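Local structure of archaeal flagellar ATP-binding protein FlaH (Methanocaldococcus jannaschii DSM 2661, 4WIA) at the interface of chains A and B. The protein is an ATP-binding component of the archaellum, the archaeal flagellum, with a KaiC-like ATPase fold and a probable regulatory role in its assembly. Numbering follows the deposited sequence. Chains: chain A/B, Putative flagella-related protein H.

The interface of chains A and B. Residues chain A 57, 83-84, 86-87, 89; chain B 12-13, 78, 222-223.
Two copies of this KaiC-family RecA-like ATPase meet here where the C-terminal end of helix 82-87 of chain A presses on three loop segments of chain B, a pairing that may belong to the crystal and not to the archaellum. A:Ser87 hides more surface (80 Å²) than any other residue of the patch. Its CB lies over one face of the B:Arg13 guanidinium, toward the rim and 3.7 Å above the plane, and also touches the side-chain amide nitrogen ND2 of B:Asn78, while B:Ile223 sets CG1 3.6 Å from A:Ser87 O. A polar link between the chains is made tip to tip: A:Lys84, bent at its second torsion (chi2 -73°), extends its ammonium NZ to the hydroxyl OG of B:Ser12 at 3.0 Å. Beside it the methyl CB of A:Ala89 is packed tightly against B:Ser12 CB.

What holds each surface in shape lies within its own chain. A:Ser87 OG sits in the crowded position between backbone N and carbonyl carbon (chi1 66°), which turns it back to the helix; there it donates to A:Lys84 O, from above the carbonyl plane. A:Ala89 N in turn donates to A:Ser87 OG at 3.1 Å, tying the loop residue that leads into strand 90-94 to the end of the helix. On chain B the guanidinium of B:Arg13, its chain bent at chi3 (80°), grips B:Asn78 O end-on with NH1 and NH2, the oxygen near the guanidinium plane, and NH2 also reaches B:Ile223 O at 2.9 Å. An alanine at B:Arg13 would remove the flat group under A:Ser87 CB and would probably loosen the hold between the B:Asn78 and B:Ile223 segments. A further tie between these segments is B:Asn78 ND2, which donates to B:Lys222 O at 3.2 Å. A:Lys83 NZ and B:Lys222 NZ stand 5.9 Å apart, their charged atoms not in contact, a like-charge pair that may weaken the association slightly.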
loop_
_atom_site.group_PDB
_atom_site.type_symbol
_atom_site.label_atom_id
_atom_site.label_comp_id
_atom_site.label_asym_id
_atom_site.label_seq_id
_atom_site.Cartn_x
_atom_site.Cartn_y
_atom_site.Cartn_z
ATOM N N SER A 57 -6.666 10.574 -3.545
ATOM C CA SER A 57 -6.258 11.603 -4.455
ATOM C C SER A 57 -6.243 12.919 -3.693
ATOM O O SER A 57 -6.974 13.068 -2.751
ATOM C CB SER A 57 -7.213 11.695 -5.621
ATOM O OG SER A 57 -8.564 11.871 -5.184
ATOM N N LYS A 83 5.398 10.657 -9.805
ATOM C CA LYS A 83 4.460 9.753 -10.440
ATOM C C LYS A 83 3.018 10.092 -10.145
ATOM O O LYS A 83 2.148 9.872 -11.000
ATOM C CB LYS A 83 4.729 8.299 -10.103
ATOM C CG LYS A 83 5.836 7.755 -10.970
ATOM C CD LYS A 83 5.822 6.251 -11.032
ATOM C CE LYS A 83 6.617 5.771 -12.228
ATOM N NZ LYS A 83 6.639 4.285 -12.260
ATOM N N LYS A 84 2.760 10.611 -8.969
ATOM C CA LYS A 84 1.415 10.943 -8.586
ATOM C C LYS A 84 0.948 12.179 -9.388
ATOM O O LYS A 84 -0.212 12.248 -9.776
ATOM C CB LYS A 84 1.336 11.224 -7.095
ATOM C CG LYS A 84 1.656 10.029 -6.187
ATOM C CD LYS A 84 0.529 9.016 -6.201
ATOM C CE LYS A 84 0.811 7.840 -5.304
ATOM N NZ LYS A 84 -0.360 6.907 -5.222
ATOM N N LEU A 86 2.016 12.763 -12.458
ATOM C CA LEU A 86 1.874 12.349 -13.853
ATOM C C LEU A 86 0.578 11.647 -14.090
ATOM O O LEU A 86 0.052 11.701 -15.175
ATOM C CB LEU A 86 3.032 11.463 -14.295
ATOM C CG LEU A 86 4.381 12.192 -14.439
ATOM C CD1 LEU A 86 5.546 11.229 -14.602
ATOM C CD2 LEU A 86 4.363 13.160 -15.590
ATOM N N SER A 87 0.033 11.002 -13.076
ATOM C CA SER A 87 -1.190 10.223 -13.239
ATOM C C SER A 87 -2.417 11.085 -12.981
ATOM O O SER A 87 -3.555 10.666 -13.242
ATOM C CB SER A 87 -1.188 9.024 -12.284
ATOM O OG SER A 87 -1.246 9.474 -10.955
ATOM N N ALA A 89 -3.216 11.690 -9.919
ATOM C CA ALA A 89 -3.475 11.430 -8.538
ATOM C C ALA A 89 -3.268 12.623 -7.636
ATOM O O ALA A 89 -4.116 12.884 -6.725
ATOM C CB ALA A 89 -2.633 10.299 -8.061
ATOM N N SER B 12 -4.887 5.901 -6.427
ATOM C CA SER B 12 -5.085 7.281 -6.145
ATOM C C SER B 12 -5.723 8.003 -7.368
ATOM O O SER B 12 -6.543 8.929 -7.208
ATOM C CB SER B 12 -3.760 7.948 -5.831
ATOM O OG SER B 12 -3.225 7.633 -4.587
ATOM N N ARG B 13 -5.329 7.604 -8.575
ATOM C CA ARG B 13 -5.588 8.396 -9.801
ATOM C C ARG B 13 -6.990 8.285 -10.335
ATOM O O ARG B 13 -7.367 9.051 -11.154
ATOM C CB ARG B 13 -4.653 7.956 -10.918
ATOM C CG ARG B 13 -5.072 6.645 -11.549
ATOM C CD ARG B 13 -4.036 6.185 -12.508
ATOM N NE ARG B 13 -2.901 5.547 -11.857
ATOM C CZ ARG B 13 -1.789 5.186 -12.498
ATOM N NH1 ARG B 13 -0.761 4.620 -11.865
ATOM N NH2 ARG B 13 -1.674 5.400 -13.804
ATOM N N ASN B 78 1.366 4.361 -17.642
ATOM C CA ASN B 78 1.854 4.560 -16.299
ATOM C C ASN B 78 1.304 3.485 -15.348
ATOM O O ASN B 78 0.964 3.771 -14.190
ATOM C CB ASN B 78 1.510 5.978 -15.846
ATOM C CG ASN B 78 2.041 6.298 -14.456
ATOM O OD1 ASN B 78 2.702 5.474 -13.842
ATOM N ND2 ASN B 78 1.712 7.500 -13.931
ATOM N N LYS B 222 -0.045 7.907 -19.832
ATOM C CA LYS B 222 0.483 7.992 -18.432
ATOM C C LYS B 222 -0.576 8.180 -17.342
ATOM O O LYS B 222 -0.274 8.602 -16.182
ATOM C CB LYS B 222 1.586 9.072 -18.256
ATOM C CG LYS B 222 2.810 8.894 -19.133
ATOM C CD LYS B 222 3.437 7.510 -18.998
ATOM C CE LYS B 222 4.753 7.574 -18.268
ATOM N NZ LYS B 222 5.179 6.294 -17.653
ATOM N N ILE B 223 -1.805 7.854 -17.724
ATOM C CA ILE B 223 -2.905 7.762 -16.787
ATOM C C ILE B 223 -3.492 6.370 -16.926
ATOM O O ILE B 223 -3.660 5.663 -15.959
ATOM C CB ILE B 223 -3.980 8.845 -17.076
ATOM C CG1 ILE B 223 -3.385 10.250 -16.862
ATOM C CG2 ILE B 223 -5.229 8.612 -16.225
ATOM C CD1 ILE B 223 -4.304 11.380 -17.289
#